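Local coordinates for putative lipoprotein YerB (Bacillus subtilis, PDB 2PSB) that is of unknown function but is a putative membrane-attached lipoprotein that interacts with PcrA, an interaction not essential for viability or for repair of UV-induced lesions, at residues Pro32-Val37 / Leu68-Ser73; Leu49-Ile54 / Gln72-Glu77; Ile64-Ala69 / Glu87-Leu92; Ala16-Leu21 / Gln163-Leu168; Phe100-Trp105 / Ala118-Gly123. All coordinates share one frame; numbering follows the deposited sequence.

Interactions 1, 2, 3 and 5 all fall in the N-terminal DUF3048 family region. Interactions 1, 3 and 5 lie on neighbouring strands of a mixed sheet: strand 65-71 meets strand 33-37 in interaction 1 and helix 87-94 in interaction 3, centres about 10 Å apart. Strand 99-102, on the other edge of strand 33-37, leads into interaction 5, whose centre is about 12 Å from that of interaction 1. Interaction 2 occupies loops at the sheet's end, centres about 7 Å from interaction 1. Interaction 4, between segments bracketing all the others in sequence, brings the start of the modelled chain against the linker before strand 183-187. Together they tie sheet, helices and flanking loops into one compact region.

Interaction 1: Pro32-Val37 / Leu68-Ser73; sequences PVAVVV and LAIFQS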
# COMPACT_ATOMS: atom_id res chain seq x y z
N PRO A 32 4.18 5.83 -11.72
CA PRO A 32 4.07 5.11 -10.45
C PRO A 32 4.28 3.61 -10.63
O PRO A 32 3.90 3.03 -11.66
CB PRO A 32 2.64 5.42 -10.00
CG PRO A 32 2.39 6.78 -10.58
CD PRO A 32 2.96 6.62 -11.97
N VAL A 33 4.91 2.99 -9.64
CA VAL A 33 5.15 1.55 -9.62
C VAL A 33 4.47 1.03 -8.34
O VAL A 33 4.82 1.45 -7.24
CB VAL A 33 6.68 1.22 -9.59
CG1 VAL A 33 6.89 -0.29 -9.47
CG2 VAL A 33 7.34 1.72 -10.88
N ALA A 34 3.48 0.16 -8.51
CA ALA A 34 2.73 -0.43 -7.40
C ALA A 34 3.12 -1.89 -7.20
O ALA A 34 2.84 -2.73 -8.05
CB ALA A 34 1.22 -0.34 -7.67
N VAL A 35 3.75 -2.19 -6.07
CA VAL A 35 4.20 -3.55 -5.79
C VAL A 35 3.38 -4.24 -4.70
O VAL A 35 3.13 -3.68 -3.63
CB VAL A 35 5.68 -3.56 -5.34
CG1 VAL A 35 6.18 -4.98 -5.28
CG2 VAL A 35 6.53 -2.71 -6.26
N VAL A 36 2.95 -5.47 -4.98
CA VAL A 36 2.21 -6.24 -3.98
C VAL A 36 3.26 -6.81 -3.05
O VAL A 36 4.09 -7.62 -3.46
CB VAL A 36 1.45 -7.40 -4.60
CG1 VAL A 36 0.96 -8.33 -3.49
CG2 VAL A 36 0.28 -6.86 -5.41
N VAL A 37 3.23 -6.39 -1.79
CA VAL A 37 4.23 -6.84 -0.83
C VAL A 37 3.69 -7.75 0.28
O VAL A 37 2.72 -7.43 0.98
CB VAL A 37 4.95 -5.62 -0.20
CG1 VAL A 37 5.97 -6.08 0.84
CG2 VAL A 37 5.65 -4.81 -1.29
N LEU A 68 0.23 -3.03 -0.72
CA LEU A 68 0.37 -2.55 -2.08
C LEU A 68 1.19 -1.30 -1.77
O LEU A 68 0.68 -0.37 -1.15
CB LEU A 68 -0.95 -2.15 -2.74
CG LEU A 68 -0.73 -1.63 -4.17
CD1 LEU A 68 -0.23 -2.79 -5.08
CD2 LEU A 68 -2.01 -1.04 -4.72
N ALA A 69 2.46 -1.32 -2.14
CA ALA A 69 3.35 -0.19 -1.91
C ALA A 69 3.51 0.57 -3.22
O ALA A 69 4.05 0.04 -4.20
CB ALA A 69 4.70 -0.66 -1.40
N ILE A 70 3.03 1.81 -3.23
CA ILE A 70 3.08 2.64 -4.42
C ILE A 70 4.23 3.63 -4.34
O ILE A 70 4.26 4.50 -3.47
CB ILE A 70 1.73 3.38 -4.60
CG1 ILE A 70 0.60 2.34 -4.61
CG2 ILE A 70 1.74 4.24 -5.86
CD1 ILE A 70 -0.76 2.93 -4.92
N PHE A 71 5.17 3.46 -5.27
CA PHE A 71 6.36 4.31 -5.38
C PHE A 71 6.22 5.26 -6.56
O PHE A 71 5.69 4.88 -7.61
CB PHE A 71 7.62 3.47 -5.60
CG PHE A 71 7.81 2.36 -4.61
CD1 PHE A 71 7.12 1.16 -4.75
CD2 PHE A 71 8.69 2.51 -3.55
CE1 PHE A 71 7.30 0.13 -3.85
CE2 PHE A 71 8.89 1.49 -2.64
CZ PHE A 71 8.20 0.30 -2.79
N GLN A 72 6.70 6.48 -6.38
CA GLN A 72 6.66 7.49 -7.43
C GLN A 72 7.74 8.54 -7.17
O GLN A 72 8.60 8.74 -8.02
CB GLN A 72 5.28 8.16 -7.48
CG GLN A 72 5.02 9.01 -8.71
CD GLN A 72 5.88 10.27 -8.78
OE1 GLN A 72 6.01 11.00 -7.79
NE2 GLN A 72 6.44 10.54 -9.95
N SER A 73 7.70 9.18 -6.01
CA SER A 73 8.69 10.22 -5.67
C SER A 73 10.02 9.62 -5.27
O SER A 73 11.04 10.32 -5.24
CB SER A 73 8.20 11.09 -4.52
OG SER A 73 8.51 10.46 -3.29
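Strands 33-37 and 68-71 run antiparallel, their axes 4.5 Å apart at closest approach and their directions 156° apart, and pair as neighbours in a mixed beta sheet. Val33 with Phe71 and Val35 with Ala69 are the hydrogen-bonded pairs, each closed by two backbone bonds; the bond from Phe71 N to Val33 O is 2.8 Å long and nearly straight at 175°. Ala34 with Ile70 and Val36 with Leu68 are the non-hydrogen-bonded pairs, with their side chains on the sheet face covered by helix 87-94. On that face Leu68 CG stands anti to the backbone N (chi1 180°), and the end of the side chain comes back toward the other strand: CD1 lies 3.8 Å from Ala34 CB and also meets Val36 CG2. Ile70, directly across from Ala34, touches the same methyl with CG1 at 4.1 Å. The opposite face carries Val33, Val35, Ala69 and Phe71. Past the strand ends, Pro32 and Gln72 lie side by side, CG to CG at 3.9 Å, while the Gln72 amide NE2 bonds to Val27 O. The Phe71 ring brings its edge to the backbone, CD1 being 3.4 Å from Val33 O, and its CE1 lies 3.8 Å from Val35 CG2.

Interaction 2: Leu49-Ile54 / Gln72-Glu77; sequences LSKADI and QSQMPE
Asp53 grips Ser73 with both carboxylate oxygens, at a classic beta bulge where Asp53 and Ile54 both face Ile70 of the neighbouring strand. Asp53 OD2 takes the backbone N-H of Ser73 on its syn lone pair, at 2.8 Å and 171°, while OD1 receives the Ser73 hydroxyl OG at 2.7 Å, on the syn side but 22° out of the carboxylate plane. Asp53 CB already points toward the 72-77 loop, and chi1 (-58°) sets CG beside the backbone N. Lys292 forms a salt bridge to OD1 and would help to balance the buried charge. An alanine at Asp53 would probably leave the Ser73 hydroxyl and amide without these acceptors and the Lys292 ammonium without its countercharge. On the looser, partly exposed side Lys51 and Gln74 cross at about a right angle and pack by van der Waals contact, without a hydrogen bond between their side chains; Lys51 CD lies 3.8 Å from Gln74 OE1. Lys51 NZ turns back to Ser50 OG, itself bonded to Asp219. Between the two regions a bridging water accepts from Gln72 N and Gln74 N and lies 2.7 Å from Lys51 O. A second water donates to Asp53 OD2 at 2.8 Å and to Gln72 OE1 at 2.6 Å.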
# COMPACT_ATOMS: atom_id res chain seq x y z
N LEU A 49 9.87 -0.33 1.80
CA LEU A 49 8.67 0.37 2.25
C LEU A 49 8.90 1.81 2.74
O LEU A 49 7.94 2.58 2.86
CB LEU A 49 7.92 -0.43 3.33
CG LEU A 49 7.24 -1.72 2.87
CD1 LEU A 49 6.30 -2.23 3.95
CD2 LEU A 49 6.47 -1.46 1.58
N SER A 50 10.15 2.17 3.02
CA SER A 50 10.44 3.54 3.47
C SER A 50 10.51 4.51 2.30
O SER A 50 10.50 5.73 2.49
CB SER A 50 11.75 3.59 4.25
OG SER A 50 12.85 3.17 3.47
N LYS A 51 10.58 3.97 1.08
CA LYS A 51 10.64 4.79 -0.12
C LYS A 51 9.26 4.94 -0.77
O LYS A 51 9.11 5.73 -1.70
CB LYS A 51 11.60 4.19 -1.14
CG LYS A 51 13.03 4.01 -0.66
CD LYS A 51 13.66 5.32 -0.27
CE LYS A 51 15.03 5.09 0.37
NZ LYS A 51 14.96 4.28 1.64
N ALA A 52 8.27 4.20 -0.29
CA ALA A 52 6.92 4.25 -0.87
C ALA A 52 6.14 5.49 -0.43
O ALA A 52 6.16 5.86 0.74
CB ALA A 52 6.13 2.98 -0.50
N ASP A 53 5.45 6.12 -1.37
CA ASP A 53 4.66 7.30 -1.04
C ASP A 53 3.36 6.89 -0.36
O ASP A 53 2.91 7.54 0.60
CB ASP A 53 4.37 8.12 -2.30
CG ASP A 53 5.63 8.56 -3.03
OD1 ASP A 53 6.67 8.72 -2.38
OD2 ASP A 53 5.58 8.77 -4.25
N ILE A 54 2.77 5.80 -0.84
CA ILE A 54 1.51 5.27 -0.31
C ILE A 54 1.62 3.78 -0.15
O ILE A 54 2.11 3.08 -1.04
CB ILE A 54 0.33 5.53 -1.26
CG1 ILE A 54 0.21 7.01 -1.59
CG2 ILE A 54 -0.97 5.01 -0.63
CD1 ILE A 54 -0.61 7.26 -2.84
N GLN A 72 6.70 6.48 -6.38
CA GLN A 72 6.66 7.49 -7.43
C GLN A 72 7.74 8.54 -7.17
O GLN A 72 8.60 8.74 -8.02
CB GLN A 72 5.28 8.16 -7.48
CG GLN A 72 5.02 9.01 -8.71
CD GLN A 72 5.88 10.27 -8.78
OE1 GLN A 72 6.01 11.00 -7.79
NE2 GLN A 72 6.44 10.54 -9.95
N SER A 73 7.70 9.18 -6.01
CA SER A 73 8.69 10.22 -5.67
C SER A 73 10.02 9.62 -5.27
O SER A 73 11.04 10.32 -5.24
CB SER A 73 8.20 11.09 -4.52
OG SER A 73 8.51 10.46 -3.29
N GLN A 74 10.01 8.35 -4.92
CA GLN A 74 11.22 7.65 -4.50
C GLN A 74 11.16 6.21 -4.97
O GLN A 74 10.23 5.48 -4.63
CB GLN A 74 11.36 7.63 -2.97
CG GLN A 74 11.70 8.96 -2.33
CD GLN A 74 12.03 8.79 -0.86
OE1 GLN A 74 11.24 8.24 -0.09
NE2 GLN A 74 13.21 9.25 -0.47
N MSE A 75 12.15 5.81 -5.75
CA MSE A 75 12.20 4.45 -6.25
C MSE A 75 13.10 3.63 -5.33
O MSE A 75 14.12 4.12 -4.87
CB MSE A 75 12.74 4.42 -7.68
CG MSE A 75 11.78 4.96 -8.72
SE MSE A 75 10.07 4.03 -8.74
CE MSE A 75 8.89 5.54 -8.89
N PRO A 76 12.70 2.39 -5.04
CA PRO A 76 13.51 1.54 -4.16
C PRO A 76 14.57 0.73 -4.88
O PRO A 76 14.49 0.53 -6.10
CB PRO A 76 12.46 0.65 -3.52
CG PRO A 76 11.54 0.39 -4.66
CD PRO A 76 11.40 1.76 -5.31
N GLU A 77 15.58 0.29 -4.13
CA GLU A 77 16.63 -0.55 -4.68
C GLU A 77 15.92 -1.88 -4.85
O GLU A 77 15.32 -2.16 -5.89
CB GLU A 77 17.78 -0.72 -3.68
CG GLU A 77 18.48 0.57 -3.25
CD GLU A 77 19.32 1.16 -4.36
OE1 GLU A 77 20.06 2.13 -4.09
OE2 GLU A 77 19.25 0.65 -5.49
O HOH W 1 7.95 6.67 -3.89
O HOH W 2 4.96 11.25 -5.45

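Interaction 3: Ile64-Ala69 / Glu87-Leu92; sequences ITRFLA and EYFVTL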
# COMPACT_ATOMS: atom_id res chain seq x y z
N ILE A 64 -4.39 -13.04 7.26
CA ILE A 64 -3.13 -12.36 7.00
C ILE A 64 -3.39 -11.21 6.03
O ILE A 64 -4.15 -11.35 5.06
CB ILE A 64 -2.08 -13.32 6.40
CG1 ILE A 64 -1.67 -14.36 7.45
CG2 ILE A 64 -0.85 -12.54 5.91
CD1 ILE A 64 -0.79 -13.82 8.58
N THR A 65 -2.75 -10.07 6.29
CA THR A 65 -2.90 -8.90 5.44
C THR A 65 -1.74 -8.81 4.46
O THR A 65 -0.71 -9.46 4.63
CB THR A 65 -2.92 -7.60 6.24
OG1 THR A 65 -1.72 -7.49 6.99
CG2 THR A 65 -4.12 -7.55 7.16
N ARG A 66 -1.92 -7.99 3.44
CA ARG A 66 -0.91 -7.82 2.41
C ARG A 66 -0.88 -6.36 2.01
O ARG A 66 -1.90 -5.67 2.09
CB ARG A 66 -1.23 -8.71 1.21
CG ARG A 66 -0.23 -8.64 0.08
CD ARG A 66 0.09 -10.04 -0.40
NE ARG A 66 -1.11 -10.76 -0.77
CZ ARG A 66 -1.25 -12.08 -0.71
NH1 ARG A 66 -2.39 -12.65 -1.08
NH2 ARG A 66 -0.26 -12.84 -0.26
N PHE A 67 0.28 -5.90 1.55
CA PHE A 67 0.48 -4.51 1.16
C PHE A 67 0.55 -4.27 -0.35
O PHE A 67 0.89 -5.16 -1.14
CB PHE A 67 1.81 -3.99 1.71
CG PHE A 67 1.99 -4.15 3.19
CD1 PHE A 67 3.27 -4.23 3.73
CD2 PHE A 67 0.90 -4.23 4.05
CE1 PHE A 67 3.47 -4.38 5.10
CE2 PHE A 67 1.08 -4.38 5.42
CZ PHE A 67 2.37 -4.46 5.95
N LEU A 68 0.23 -3.03 -0.72
CA LEU A 68 0.37 -2.55 -2.08
C LEU A 68 1.19 -1.30 -1.77
O LEU A 68 0.68 -0.37 -1.15
CB LEU A 68 -0.95 -2.15 -2.74
CG LEU A 68 -0.73 -1.63 -4.17
CD1 LEU A 68 -0.23 -2.79 -5.08
CD2 LEU A 68 -2.01 -1.04 -4.72
N ALA A 69 2.46 -1.32 -2.14
CA ALA A 69 3.35 -0.19 -1.91
C ALA A 69 3.51 0.57 -3.22
O ALA A 69 4.05 0.04 -4.20
CB ALA A 69 4.70 -0.66 -1.40
N GLU A 87 -7.81 -8.88 -6.78
CA GLU A 87 -8.59 -7.91 -7.53
C GLU A 87 -8.51 -6.51 -6.94
O GLU A 87 -8.14 -5.57 -7.64
CB GLU A 87 -10.06 -8.33 -7.63
CG GLU A 87 -10.31 -9.40 -8.68
CD GLU A 87 -10.60 -10.76 -8.08
OE1 GLU A 87 -9.84 -11.20 -7.19
OE2 GLU A 87 -11.59 -11.39 -8.52
N TYR A 88 -8.86 -6.38 -5.66
CA TYR A 88 -8.82 -5.07 -5.02
C TYR A 88 -7.47 -4.37 -5.16
O TYR A 88 -7.42 -3.15 -5.18
CB TYR A 88 -9.25 -5.15 -3.54
CG TYR A 88 -8.84 -6.39 -2.79
CD1 TYR A 88 -9.64 -7.54 -2.83
CD2 TYR A 88 -7.69 -6.41 -2.02
CE1 TYR A 88 -9.30 -8.67 -2.10
CE2 TYR A 88 -7.34 -7.54 -1.29
CZ TYR A 88 -8.15 -8.67 -1.33
OH TYR A 88 -7.83 -9.79 -0.59
N PHE A 89 -6.39 -5.13 -5.25
CA PHE A 89 -5.07 -4.51 -5.42
C PHE A 89 -4.89 -3.98 -6.85
O PHE A 89 -4.28 -2.93 -7.07
CB PHE A 89 -3.95 -5.49 -5.07
CG PHE A 89 -3.78 -5.70 -3.59
CD1 PHE A 89 -3.61 -4.61 -2.74
CD2 PHE A 89 -3.79 -6.99 -3.04
CE1 PHE A 89 -3.45 -4.79 -1.36
CE2 PHE A 89 -3.63 -7.18 -1.67
CZ PHE A 89 -3.46 -6.08 -0.83
N VAL A 90 -5.42 -4.70 -7.83
CA VAL A 90 -5.31 -4.25 -9.21
C VAL A 90 -6.05 -2.93 -9.31
O VAL A 90 -5.56 -1.96 -9.89
CB VAL A 90 -5.96 -5.26 -10.19
CG1 VAL A 90 -5.95 -4.69 -11.60
CG2 VAL A 90 -5.21 -6.58 -10.15
N THR A 91 -7.23 -2.89 -8.71
CA THR A 91 -8.08 -1.70 -8.71
C THR A 91 -7.39 -0.51 -8.03
O THR A 91 -7.48 0.62 -8.50
CB THR A 91 -9.41 -2.00 -7.97
OG1 THR A 91 -10.04 -3.13 -8.59
CG2 THR A 91 -10.34 -0.81 -8.02
N LEU A 92 -6.71 -0.78 -6.92
CA LEU A 92 -6.02 0.26 -6.17
C LEU A 92 -4.82 0.77 -6.96
O LEU A 92 -4.59 1.97 -7.03
CB LEU A 92 -5.56 -0.30 -4.82
CG LEU A 92 -6.70 -0.69 -3.86
CD1 LEU A 92 -6.13 -1.45 -2.67
CD2 LEU A 92 -7.42 0.57 -3.41
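The Phe89 ring of helix 87-94 presents its edge to strand 65-71: Arg66 O lies near the ring plane, 3.3 Å from CZ, while Tyr88 CD2 from the same helix covers one face, 4.0 Å above the ring centre. This is alpha/beta packing, a helix laid on a sheet and nearly aligned with the strand beneath it: the axes of strand segment 65-69 and helix segment 87-92 make 19° and approach to 9.7 Å, with no hydrogen bond between the two segments. Arg66 and Phe89 cross at about a right angle. The guanidinium plane is turned 62° from the ring, and Phe89 CE2 comes to the guanidinium's edge; the closer touch is aliphatic, with Arg66 CB 4.0 Å from Phe89 CZ. The bond from CA to CB of Phe89 already points to the strand, and chi1 (-76°) sets CG beside the backbone N. Leu68 meets the ring obliquely, its CB 3.6 Å from Phe89 CD1. Phe67, pointing from the opposite side of the strand, instead packs its ring edge-to-face with Trp294, so the strand has a covering on both sides. All five touching residues are buried, and two leucines close the far end of the contact, the CD2 methyl of Leu68 resting 3.6 Å from Leu92 CB.

Interaction 4: Ala16-Leu21 / Gln163-Leu168; sequences APLTGL and QETNPL
Leu18 and Leu168 cross obliquely, and one methyl of each does the touching: Leu18 CD2 lies 3.3 Å from Leu168 CD1, tighter than usual van der Waals contact between carbons. The two approach differently. Leu168 sets out from its backbone toward the other segment, whereas Leu18 starts away from it and only the end of its side chain comes back. Chi2 of Leu18 is extended (-170°), which sets CD1 anti to CA and leaves CD2, the branch folded off the line of the chain, to meet Leu168. The other Leu168 methyl, CD2, meets the backbone of Leu18, 4.0 Å from its O. Beside the leucines the proline rings adjoin, Pro167 CB lying 3.6 Å from Pro17 CA and 4.1 Å from Pro17 CB. This is a loop-to-loop contact without regular strand or helix: the stretch leading up to strand 33-37 is laid against the linker between helix 147-157 and strand 183-187. A single backbone bond joins them, Leu168 N to Pro17 O at 2.9 Å and 171°. Both leucines also touch Ile54 of strand 54-59, while Thr165 and Leu168 touch Arg276 of strand 276-281. Pro17 CB also lies 3.8 Å from Thr165 OG1, a hydroxyl oxygen that is buried here and has no polar partner in the model.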
# COMPACT_ATOMS: atom_id res chain seq x y z
N ALA A 16 5.84 16.59 -5.55
CA ALA A 16 5.55 15.22 -5.99
C ALA A 16 4.05 14.98 -5.84
O ALA A 16 3.44 15.36 -4.85
CB ALA A 16 6.34 14.23 -5.15
N PRO A 17 3.44 14.34 -6.85
CA PRO A 17 2.01 14.02 -6.91
C PRO A 17 1.45 13.26 -5.71
O PRO A 17 0.41 13.60 -5.17
CB PRO A 17 1.89 13.18 -8.19
CG PRO A 17 3.12 13.50 -8.97
CD PRO A 17 4.16 13.66 -7.93
N LEU A 18 2.16 12.21 -5.31
CA LEU A 18 1.69 11.37 -4.23
C LEU A 18 2.19 11.68 -2.83
O LEU A 18 1.81 11.01 -1.87
CB LEU A 18 2.00 9.91 -4.59
CG LEU A 18 1.48 9.56 -6.00
CD1 LEU A 18 1.57 8.06 -6.22
CD2 LEU A 18 0.03 10.04 -6.18
N THR A 19 3.00 12.72 -2.70
CA THR A 19 3.53 13.09 -1.39
C THR A 19 3.32 14.57 -1.06
O THR A 19 3.21 14.95 0.11
CB THR A 19 5.02 12.77 -1.30
OG1 THR A 19 5.43 12.81 0.06
CG2 THR A 19 5.81 13.79 -2.09
N GLY A 20 3.27 15.40 -2.10
CA GLY A 20 3.07 16.82 -1.87
C GLY A 20 4.36 17.53 -1.49
O GLY A 20 4.35 18.74 -1.26
N LEU A 21 5.45 16.78 -1.41
CA LEU A 21 6.76 17.33 -1.07
C LEU A 21 7.45 17.75 -2.36
O LEU A 21 7.23 17.16 -3.42
CB LEU A 21 7.61 16.28 -0.35
CG LEU A 21 7.55 16.10 1.17
CD1 LEU A 21 6.30 16.70 1.76
CD2 LEU A 21 7.62 14.61 1.48
N GLN A 163 5.18 9.19 -17.32
CA GLN A 163 3.83 9.72 -17.48
C GLN A 163 3.57 10.60 -16.28
O GLN A 163 4.20 10.44 -15.24
CB GLN A 163 2.78 8.60 -17.55
CG GLN A 163 2.58 7.81 -16.28
CD GLN A 163 1.30 7.00 -16.30
OE1 GLN A 163 1.00 6.30 -17.28
NE2 GLN A 163 0.53 7.07 -15.21
N GLU A 164 2.66 11.55 -16.44
CA GLU A 164 2.32 12.43 -15.34
C GLU A 164 1.06 11.88 -14.70
O GLU A 164 0.15 11.43 -15.40
CB GLU A 164 2.09 13.85 -15.87
CG GLU A 164 3.31 14.44 -16.56
CD GLU A 164 3.00 15.69 -17.36
OE1 GLU A 164 2.56 16.70 -16.76
OE2 GLU A 164 3.18 15.67 -18.60
N THR A 165 1.01 11.90 -13.38
CA THR A 165 -0.16 11.40 -12.68
C THR A 165 -0.81 12.55 -11.90
O THR A 165 -0.12 13.43 -11.37
CB THR A 165 0.21 10.22 -11.73
OG1 THR A 165 0.12 10.62 -10.36
CG2 THR A 165 1.63 9.74 -12.01
N ASN A 166 -2.14 12.58 -11.89
CA ASN A 166 -2.86 13.63 -11.18
C ASN A 166 -2.54 13.52 -9.69
O ASN A 166 -2.74 12.47 -9.08
CB ASN A 166 -4.37 13.53 -11.41
CG ASN A 166 -5.11 14.80 -11.01
OD1 ASN A 166 -4.80 15.88 -11.52
ND2 ASN A 166 -6.07 14.68 -10.10
N PRO A 167 -2.02 14.60 -9.10
CA PRO A 167 -1.65 14.64 -7.68
C PRO A 167 -2.81 14.49 -6.70
O PRO A 167 -3.97 14.71 -7.05
CB PRO A 167 -0.97 15.99 -7.53
CG PRO A 167 -1.71 16.83 -8.52
CD PRO A 167 -1.80 15.92 -9.72
N LEU A 168 -2.47 14.10 -5.48
CA LEU A 168 -3.46 13.97 -4.43
C LEU A 168 -3.69 15.38 -3.90
O LEU A 168 -3.06 16.34 -4.35
CB LEU A 168 -2.95 13.06 -3.31
CG LEU A 168 -3.12 11.55 -3.51
CD1 LEU A 168 -2.87 11.16 -4.95
CD2 LEU A 168 -2.17 10.84 -2.57

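Interaction 5: Phe100-Trp105 / Ala118-Gly123; sequences FVHHGW and ADYMNG
Val101 and Met121, a selenomethionine, lie side by side and point the same way, with Val101 CG1 4.0 Å from the selenium. On the opposite face Phe100 and Tyr120 meet through their CB atoms, Tyr120 CB lying at the edge of the Phe100 ring. The aromatic cluster of His102, Trp105 and Tyr120 grows from the face that carries Phe100, His102 and Tyr120. Tyr120 CD2 approaches His102 CE1 rim to rim, the ring planes 48° apart, and Tyr120 CE2 comes within 3.5 Å of Trp105 CZ3. His102 is sandwiched: Phe100 CE2 lies over one face and Asn122 CA over the other, a CH-pi contact 4.0 Å from the ring centroid. An alanine at His102 would probably open a gap between Phe100 and Asn122 and take away one of the two aromatic neighbours of Tyr120. The frame is a beta-alpha-beta unit: strands 99-102 and 120-122 run parallel, with segment 100-102 at 10° to 120-122, and are joined through helix 107-114. Backbone bonds run from Phe100 N to Asp119 O, Met121 N to Phe100 O, His102 N to Met121 O and Gly123 N to His102 O. Where the strands end, Gly123 CA packs on the face of the His103 ring, 3.6 Å from its centroid; a side chain there would clash with His103. His103 ND1 bonds to Ser143. At the polar edge Asn122 N-caps the following helix, OD1 accepting from Leu124 N and also from Gly104 N at 3.1 Å, while ND2 lies 3.2 Å above the Trp105 ring plane.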
# COMPACT_ATOMS: atom_id res chain seq x y z
N PHE A 100 1.95 -2.54 -12.42
CA PHE A 100 1.59 -3.49 -11.38
C PHE A 100 2.57 -4.65 -11.25
O PHE A 100 2.65 -5.51 -12.12
CB PHE A 100 0.19 -4.03 -11.69
CG PHE A 100 -0.43 -4.77 -10.55
CD1 PHE A 100 -0.77 -4.11 -9.37
CD2 PHE A 100 -0.73 -6.12 -10.67
CE1 PHE A 100 -1.40 -4.79 -8.32
CE2 PHE A 100 -1.37 -6.82 -9.62
CZ PHE A 100 -1.70 -6.14 -8.44
N VAL A 101 3.30 -4.67 -10.14
CA VAL A 101 4.27 -5.73 -9.91
C VAL A 101 3.73 -6.69 -8.86
O VAL A 101 3.20 -6.26 -7.83
CB VAL A 101 5.61 -5.14 -9.45
CG1 VAL A 101 6.65 -6.26 -9.33
CG2 VAL A 101 6.06 -4.09 -10.44
N HIS A 102 3.85 -7.98 -9.13
CA HIS A 102 3.36 -9.00 -8.22
C HIS A 102 4.02 -10.35 -8.45
O HIS A 102 5.03 -10.45 -9.14
CB HIS A 102 1.85 -9.16 -8.37
CG HIS A 102 1.43 -9.60 -9.74
ND1 HIS A 102 1.71 -8.88 -10.87
CD2 HIS A 102 0.77 -10.71 -10.15
CE1 HIS A 102 1.24 -9.51 -11.93
NE2 HIS A 102 0.66 -10.62 -11.52
N HIS A 103 3.42 -11.39 -7.87
CA HIS A 103 3.95 -12.73 -8.03
C HIS A 103 2.86 -13.74 -7.69
O HIS A 103 2.64 -14.08 -6.52
CB HIS A 103 5.16 -12.94 -7.12
CG HIS A 103 6.03 -14.09 -7.53
ND1 HIS A 103 7.30 -14.28 -7.03
CD2 HIS A 103 5.81 -15.10 -8.41
CE1 HIS A 103 7.83 -15.35 -7.59
NE2 HIS A 103 6.95 -15.87 -8.43
N GLY A 104 2.19 -14.21 -8.74
CA GLY A 104 1.10 -15.15 -8.56
C GLY A 104 -0.16 -14.32 -8.54
O GLY A 104 -0.10 -13.09 -8.61
N TRP A 105 -1.31 -14.98 -8.43
CA TRP A 105 -2.58 -14.28 -8.40
C TRP A 105 -3.77 -15.18 -8.11
O TRP A 105 -3.66 -16.41 -8.14
CB TRP A 105 -2.82 -13.56 -9.74
CG TRP A 105 -2.49 -14.39 -10.97
CD1 TRP A 105 -2.54 -15.75 -11.08
CD2 TRP A 105 -2.10 -13.89 -12.26
NE1 TRP A 105 -2.19 -16.13 -12.37
CE2 TRP A 105 -1.92 -15.01 -13.10
CE3 TRP A 105 -1.88 -12.60 -12.78
CZ2 TRP A 105 -1.54 -14.88 -14.44
CZ3 TRP A 105 -1.50 -12.48 -14.12
CH2 TRP A 105 -1.33 -13.61 -14.93
N ALA A 118 -4.24 -3.86 -16.61
CA ALA A 118 -3.09 -3.02 -16.30
C ALA A 118 -1.75 -3.60 -16.77
O ALA A 118 -1.61 -4.81 -16.95
CB ALA A 118 -3.04 -2.79 -14.79
N ASP A 119 -0.77 -2.72 -16.97
CA ASP A 119 0.56 -3.16 -17.37
C ASP A 119 1.14 -3.85 -16.15
O ASP A 119 1.41 -3.19 -15.14
CB ASP A 119 1.46 -1.98 -17.76
CG ASP A 119 0.99 -1.26 -19.00
OD1 ASP A 119 0.61 -1.96 -19.98
OD2 ASP A 119 1.01 -0.01 -19.02
N TYR A 120 1.33 -5.16 -16.23
CA TYR A 120 1.86 -5.90 -15.08
C TYR A 120 3.17 -6.64 -15.30
O TYR A 120 3.66 -6.78 -16.42
CB TYR A 120 0.81 -6.89 -14.57
CG TYR A 120 0.41 -7.99 -15.54
CD1 TYR A 120 -0.44 -7.71 -16.62
CD2 TYR A 120 0.82 -9.31 -15.35
CE1 TYR A 120 -0.87 -8.73 -17.48
CE2 TYR A 120 0.39 -10.33 -16.20
CZ TYR A 120 -0.46 -10.04 -17.26
OH TYR A 120 -0.92 -11.05 -18.08
N MSE A 121 3.72 -7.09 -14.18
CA MSE A 121 4.96 -7.84 -14.14
C MSE A 121 4.69 -8.97 -13.15
O MSE A 121 4.53 -8.74 -11.95
CB MSE A 121 6.10 -6.97 -13.63
CG MSE A 121 7.45 -7.63 -13.70
SE MSE A 121 8.75 -6.64 -12.73
CE MSE A 121 8.75 -5.09 -13.88
N ASN A 122 4.62 -10.20 -13.66
CA ASN A 122 4.34 -11.37 -12.85
C ASN A 122 5.61 -12.12 -12.51
O ASN A 122 6.36 -12.55 -13.40
CB ASN A 122 3.37 -12.30 -13.59
CG ASN A 122 2.64 -13.25 -12.66
OD1 ASN A 122 3.17 -13.68 -11.64
ND2 ASN A 122 1.41 -13.60 -13.02
N GLY A 123 5.85 -12.29 -11.22
CA GLY A 123 7.02 -13.00 -10.77
C GLY A 123 7.08 -14.36 -11.44
O GLY A 123 8.16 -14.93 -11.60